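Local coordinates for protein N5-Carboxyaminoimidazole ribonucleotide synthetase (Staphylococcus aureus subsp. aureus, PDB 3ORQ) that catalyses the ATP-dependent conversion of 5-aminoimidazole ribonucleotide and bicarbonate to N5-carboxyaminoimidazole ribonucleotide, as an ATP-grasp enzyme of purine biosynthesis, at residues L189-E194 and E257-S262; I231-E236 and N264-N269. All coordinates share one frame; numbering follows the deposited sequence.

In the fold
Both contacts belong to the ATP-grasp domain and meet on one antiparallel sheet, where strand 252-261 lies between strands 191-201 and 266-272. Contact 1 joins 252-261 to 191-201 and is partly buried, with ADP and magnesium against it; its chemistry is backbone pairing, an aromatic ring and carboxylates turned to the nucleotide. Contact 2 lies at the surface and is less than half as large: the N-cap and first turn of helix 234-245 meet strand 266-272 and the loop just before it, through a lysine, a glutamate and a leucine. Their centres are about 9 Å apart, and backbone bonds of F259 with Y267 and of E257 with N269 join them. N269 carries contact 2's strand to the same ADP.

Contact 1. Residues L189-E194 and E257-S262; sequences LNIKKE and EFFIDS. With MG (magnesium ion), chain C; ADP (adenosine-5'-diphosphate), chain D.
I191 lays its CD1 over one face of the F259 ring, 3.5 Å from the ring centroid, in a CH-pi contact on the nucleotide-binding sheet of the ATP-grasp fold. Chi1 (-62°) sets CG1 beside the backbone N, and the chain, extended at chi2, carries I191 CD1 to within 3.3 Å of ADP C2, so one methyl touches both phenyl ring and adenine. The edge of the F259 ring faces E194, whose OE2 lies in the ring plane 3.2 Å from F259 CE1; carboxylate and ring planes are 75° apart. The same carboxylate holds the ribose by both hydroxyls: ADP O2' donates to OE1, and O3' donates to OE2 at 2.5 Å. H217 bonds weakly to OE1 from the neighbouring strand. At the base, L189 N donates to ADP N1. E257 carries the magnesium ion at the phosphate end, its OE1 2.5 Å from the metal, which ADP O2A and E270 also bind; H276 bonds to the other carboxylate oxygen.

Antiparallel pairing positions these groups. E194 and F259 form a non-hydrogen-bonded pair with both side chains on the ADP side, whereas K193 and I260 form a hydrogen-bonded pair facing the other way. At the corner in the chain, K192 N donates to I260 O at 2.9 Å, and the aliphatic part of K192 crosses I260, K192 CG 3.5 Å from I260 CD1.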
# COMPACT_ATOMS: atom_id res chain seq x y z
N LEU A 189 13.73 33.13 -14.32
CA LEU A 189 13.69 33.72 -13.01
C LEU A 189 14.86 33.29 -12.16
O LEU A 189 15.47 32.27 -12.41
CB LEU A 189 12.42 33.30 -12.27
CG LEU A 189 11.06 33.68 -12.85
CD1 LEU A 189 9.94 33.12 -11.96
CD2 LEU A 189 10.94 35.16 -12.98
N ASN A 190 15.14 34.09 -11.13
CA ASN A 190 16.08 33.70 -10.09
C ASN A 190 15.31 33.04 -8.94
O ASN A 190 14.87 33.71 -8.00
CB ASN A 190 16.87 34.93 -9.60
CG ASN A 190 17.99 34.56 -8.63
OD1 ASN A 190 18.40 35.38 -7.81
ND2 ASN A 190 18.48 33.32 -8.73
N ILE A 191 15.15 31.72 -9.04
CA ILE A 191 14.30 30.94 -8.13
C ILE A 191 15.05 30.46 -6.88
O ILE A 191 16.12 29.87 -7.01
CB ILE A 191 13.77 29.72 -8.85
CG1 ILE A 191 12.90 30.17 -10.02
CG2 ILE A 191 13.00 28.78 -7.87
CD1 ILE A 191 12.29 29.00 -10.76
N LYS A 192 14.50 30.71 -5.69
CA LYS A 192 15.16 30.20 -4.48
C LYS A 192 14.58 28.86 -4.00
O LYS A 192 15.31 28.02 -3.48
CB LYS A 192 15.20 31.23 -3.34
CG LYS A 192 13.86 31.64 -2.83
CD LYS A 192 13.94 32.71 -1.74
CE LYS A 192 13.62 32.13 -0.37
NZ LYS A 192 13.59 33.18 0.68
N LYS A 193 13.28 28.66 -4.18
CA LYS A 193 12.65 27.38 -3.85
C LYS A 193 11.58 27.05 -4.87
O LYS A 193 10.94 27.94 -5.42
CB LYS A 193 12.03 27.45 -2.44
CG LYS A 193 13.01 27.36 -1.27
CD LYS A 193 12.85 26.03 -0.57
CE LYS A 193 13.01 26.18 0.94
NZ LYS A 193 14.41 26.42 1.40
N GLU A 194 11.40 25.76 -5.13
CA GLU A 194 10.21 25.27 -5.82
C GLU A 194 9.32 24.45 -4.90
O GLU A 194 9.81 23.64 -4.10
CB GLU A 194 10.58 24.43 -7.02
CG GLU A 194 11.31 25.22 -8.09
CD GLU A 194 11.62 24.39 -9.28
OE1 GLU A 194 12.80 24.11 -9.49
OE2 GLU A 194 10.68 23.98 -9.98
N GLU A 257 2.51 22.98 -9.72
CA GLU A 257 3.91 23.34 -9.44
C GLU A 257 4.10 24.84 -9.41
O GLU A 257 3.62 25.53 -10.29
CB GLU A 257 4.83 22.81 -10.54
CG GLU A 257 5.02 21.33 -10.55
CD GLU A 257 6.03 20.89 -11.61
OE1 GLU A 257 6.81 21.72 -12.14
OE2 GLU A 257 6.05 19.69 -11.91
N PHE A 258 4.85 25.34 -8.43
CA PHE A 258 5.07 26.78 -8.26
C PHE A 258 6.56 27.13 -8.18
O PHE A 258 7.37 26.35 -7.70
CB PHE A 258 4.45 27.32 -6.96
CG PHE A 258 2.98 27.07 -6.81
CD1 PHE A 258 2.52 25.83 -6.39
CD2 PHE A 258 2.07 28.10 -7.00
CE1 PHE A 258 1.15 25.61 -6.21
CE2 PHE A 258 0.72 27.90 -6.83
CZ PHE A 258 0.25 26.63 -6.42
N PHE A 259 6.88 28.36 -8.59
CA PHE A 259 8.18 28.93 -8.35
C PHE A 259 8.10 29.98 -7.24
O PHE A 259 7.15 30.75 -7.15
CB PHE A 259 8.72 29.61 -9.62
CG PHE A 259 8.93 28.68 -10.77
CD1 PHE A 259 9.25 27.33 -10.56
CD2 PHE A 259 8.82 29.14 -12.08
CE1 PHE A 259 9.45 26.45 -11.64
CE2 PHE A 259 9.02 28.28 -13.17
CZ PHE A 259 9.35 26.92 -12.94
N ILE A 260 9.11 30.01 -6.38
CA ILE A 260 9.26 31.20 -5.56
C ILE A 260 10.57 31.98 -5.88
O ILE A 260 11.67 31.41 -5.87
CB ILE A 260 9.04 30.92 -4.05
CG1 ILE A 260 10.35 31.00 -3.31
CG2 ILE A 260 8.18 29.60 -3.75
CD1 ILE A 260 10.40 32.21 -2.43
N ASP A 261 10.42 33.28 -6.18
CA ASP A 261 11.52 34.26 -6.44
C ASP A 261 12.70 34.28 -5.50
O ASP A 261 12.62 33.81 -4.38
CB ASP A 261 10.96 35.70 -6.37
CG ASP A 261 10.71 36.28 -7.71
OD1 ASP A 261 10.83 35.52 -8.71
OD2 ASP A 261 10.42 37.48 -7.80
N SER A 262 13.77 34.94 -5.94
CA SER A 262 14.80 35.45 -5.02
C SER A 262 14.17 36.44 -4.02
O SER A 262 14.68 36.63 -2.91
CB SER A 262 15.91 36.13 -5.80
OG SER A 262 15.39 37.16 -6.62
MG MG C . 7.92 20.31 -13.88
PB ADP D . 8.96 19.89 -17.29
O1B ADP D . 7.51 20.07 -17.68
O2B ADP D . 9.28 19.40 -15.91
O3B ADP D . 9.72 19.15 -18.36
PA ADP D . 9.24 22.58 -16.41
O1A ADP D . 8.66 23.67 -17.28
O2A ADP D . 8.44 22.09 -15.23
O3A ADP D . 9.66 21.33 -17.36
O5' ADP D . 10.69 23.00 -15.86
C5' ADP D . 11.55 22.06 -15.25
C4' ADP D . 12.50 22.80 -14.33
O4' ADP D . 13.27 23.79 -15.06
C3' ADP D . 11.78 23.57 -13.21
O3' ADP D . 11.51 22.79 -12.04
C2' ADP D . 12.75 24.69 -12.91
O2' ADP D . 13.67 24.30 -11.91
C1' ADP D . 13.47 24.95 -14.23
N9 ADP D . 12.74 26.09 -14.83
C8 ADP D . 11.73 25.98 -15.72
N7 ADP D . 11.22 27.19 -16.06
C5 ADP D . 11.96 28.10 -15.37
C6 ADP D . 11.97 29.58 -15.28
N6 ADP D . 11.07 30.30 -16.00
N1 ADP D . 12.88 30.14 -14.44
C2 ADP D . 13.76 29.41 -13.72
N3 ADP D . 13.81 28.05 -13.75
C4 ADP D . 12.94 27.37 -14.55

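Contact 2. Residues I231-E236 and N264-N269; sequences IDKTAE and NQLYVN. With ADP (adenosine-5'-diphosphate), chain D.
K233 and N264 supply the polar link between these segments: the K233 ammonium NZ donates to the backbone oxygen O of N264 at 3.0 Å, with a C=O...donor angle of 163°. The same NZ forms a salt bridge with E236 OE1, 2.9 Å away and three residues further on. It meets that oxygen on its syn side, 24° out of the carboxylate plane. K233 is the N-cap residue of helix 234-245, and its bend at chi2 (-61°) turns CD aside before the rest of the chain extends to NZ.

Van der Waals contact centres on L266, the first residue of strand 266-272. E236 and L266 reach toward each other tip to tip: in the aliphatic part E236 CG lies 3.6 Å from L266 CD2, and the extended chain carries the carboxylate past L266 CB, where E236 OE2 rests against that carbon at 3.5 Å. L266 also packs against F258 of the adjoining strand and Q240 further along the helix. I231 and N264 also meet tip to tip, the methyl carbon I231 CD1 resting against N264 OD1 at 3.8 Å; that amide oxygen accepts a hydrogen bond from K192 NZ.

Further along the strand, N269 ND2 donates to the alpha-phosphate oxygen O2A of ADP at 3.1 Å. The E236 carboxylate probably keeps the K233 ammonium charged, and a single cation ties the first turn of the helix to the carbonyl just before the edge strand of the nucleotide-binding sheet.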
# COMPACT_ATOMS: atom_id res chain seq x y z
N ILE A 231 9.27 26.45 3.60
CA ILE A 231 8.85 27.82 3.37
C ILE A 231 7.31 27.90 3.39
O ILE A 231 6.62 27.09 2.78
CB ILE A 231 9.44 28.34 2.07
CG1 ILE A 231 8.84 29.68 1.67
CG2 ILE A 231 9.28 27.33 0.94
CD1 ILE A 231 9.56 30.29 0.49
N ASP A 232 6.77 28.88 4.11
CA ASP A 232 5.33 28.96 4.32
C ASP A 232 4.63 29.61 3.14
O ASP A 232 4.60 30.83 3.03
CB ASP A 232 5.04 29.73 5.61
CG ASP A 232 3.56 29.80 5.93
OD1 ASP A 232 2.81 28.83 5.60
OD2 ASP A 232 3.15 30.83 6.52
N LYS A 233 4.06 28.79 2.27
CA LYS A 233 3.33 29.30 1.10
C LYS A 233 1.97 28.61 0.92
O LYS A 233 1.27 28.87 -0.07
CB LYS A 233 4.18 29.16 -0.17
CG LYS A 233 5.29 30.22 -0.36
CD LYS A 233 4.67 31.62 -0.44
CE LYS A 233 5.74 32.67 -0.75
NZ LYS A 233 5.13 34.03 -0.93
N THR A 234 1.59 27.76 1.87
CA THR A 234 0.34 26.98 1.78
C THR A 234 -0.87 27.85 1.43
O THR A 234 -1.55 27.61 0.42
CB THR A 234 0.07 26.21 3.09
OG1 THR A 234 1.12 25.28 3.31
CG2 THR A 234 -1.24 25.49 3.06
N ALA A 235 -1.11 28.87 2.25
CA ALA A 235 -2.26 29.71 2.06
C ALA A 235 -2.25 30.39 0.66
O ALA A 235 -3.27 30.41 -0.03
CB ALA A 235 -2.37 30.77 3.22
N GLU A 236 -1.11 30.93 0.25
CA GLU A 236 -1.05 31.60 -1.06
C GLU A 236 -1.20 30.57 -2.21
O GLU A 236 -1.87 30.80 -3.23
CB GLU A 236 0.21 32.44 -1.19
CG GLU A 236 0.25 33.31 -2.45
CD GLU A 236 1.52 34.18 -2.56
OE1 GLU A 236 2.36 34.18 -1.63
OE2 GLU A 236 1.65 34.88 -3.58
N ASN A 264 10.95 36.12 -2.78
CA ASN A 264 9.83 35.44 -2.12
C ASN A 264 8.48 35.57 -2.84
O ASN A 264 7.43 35.36 -2.23
CB ASN A 264 9.70 35.89 -0.66
CG ASN A 264 9.73 34.73 0.30
OD1 ASN A 264 10.66 33.92 0.28
ND2 ASN A 264 8.72 34.65 1.17
N GLN A 265 8.53 35.90 -4.12
CA GLN A 265 7.33 35.97 -4.96
C GLN A 265 6.89 34.62 -5.57
O GLN A 265 7.71 33.90 -6.17
CB GLN A 265 7.55 36.97 -6.07
CG GLN A 265 6.31 37.37 -6.81
CD GLN A 265 6.34 38.83 -7.17
OE1 GLN A 265 6.12 39.68 -6.30
NE2 GLN A 265 6.63 39.13 -8.44
N LEU A 266 5.59 34.32 -5.45
CA LEU A 266 5.01 33.05 -5.90
C LEU A 266 4.51 33.16 -7.33
O LEU A 266 3.75 34.06 -7.64
CB LEU A 266 3.84 32.61 -5.00
CG LEU A 266 3.30 31.16 -5.13
CD1 LEU A 266 4.32 30.16 -4.58
CD2 LEU A 266 1.93 30.92 -4.47
N TYR A 267 4.96 32.25 -8.19
CA TYR A 267 4.33 32.09 -9.50
C TYR A 267 3.86 30.64 -9.70
O TYR A 267 4.54 29.68 -9.29
CB TYR A 267 5.29 32.41 -10.66
CG TYR A 267 6.07 33.73 -10.64
CD1 TYR A 267 7.06 33.97 -9.67
CD2 TYR A 267 5.88 34.69 -11.63
CE1 TYR A 267 7.79 35.13 -9.69
CE2 TYR A 267 6.62 35.83 -11.65
CZ TYR A 267 7.57 36.05 -10.68
OH TYR A 267 8.30 37.21 -10.68
N VAL A 268 2.72 30.48 -10.37
CA VAL A 268 2.33 29.18 -10.88
C VAL A 268 3.20 28.85 -12.08
O VAL A 268 3.26 29.64 -13.02
CB VAL A 268 0.86 29.21 -11.31
CG1 VAL A 268 0.36 27.82 -11.60
CG2 VAL A 268 0.02 29.85 -10.25
N ASN A 269 3.87 27.69 -12.04
CA ASN A 269 4.59 27.16 -13.18
C ASN A 269 3.74 26.33 -14.14
O ASN A 269 3.57 26.68 -15.31
CB ASN A 269 5.81 26.34 -12.74
CG ASN A 269 6.53 25.62 -13.93
OD1 ASN A 269 6.55 26.13 -15.06
ND2 ASN A 269 7.09 24.43 -13.67
PB ADP D . 8.96 19.89 -17.29
O1B ADP D . 7.51 20.07 -17.68
O2B ADP D . 9.28 19.40 -15.91
O3B ADP D . 9.72 19.15 -18.36
PA ADP D . 9.24 22.58 -16.41
O1A ADP D . 8.66 23.67 -17.28
O2A ADP D . 8.44 22.09 -15.23
O3A ADP D . 9.66 21.33 -17.36
O5' ADP D . 10.69 23.00 -15.86
C5' ADP D . 11.55 22.06 -15.25
C4' ADP D . 12.50 22.80 -14.33
O4' ADP D . 13.27 23.79 -15.06
C3' ADP D . 11.78 23.57 -13.21
O3' ADP D . 11.51 22.79 -12.04
C2' ADP D . 12.75 24.69 -12.91
O2' ADP D . 13.67 24.30 -11.91
C1' ADP D . 13.47 24.95 -14.23
N9 ADP D . 12.74 26.09 -14.83
C8 ADP D . 11.73 25.98 -15.72
N7 ADP D . 11.22 27.19 -16.06
C5 ADP D . 11.96 28.10 -15.37
C6 ADP D . 11.97 29.58 -15.28
N6 ADP D . 11.07 30.30 -16.00
N1 ADP D . 12.88 30.14 -14.44
C2 ADP D . 13.76 29.41 -13.72
N3 ADP D . 13.81 28.05 -13.75
C4 ADP D . 12.94 27.37 -14.55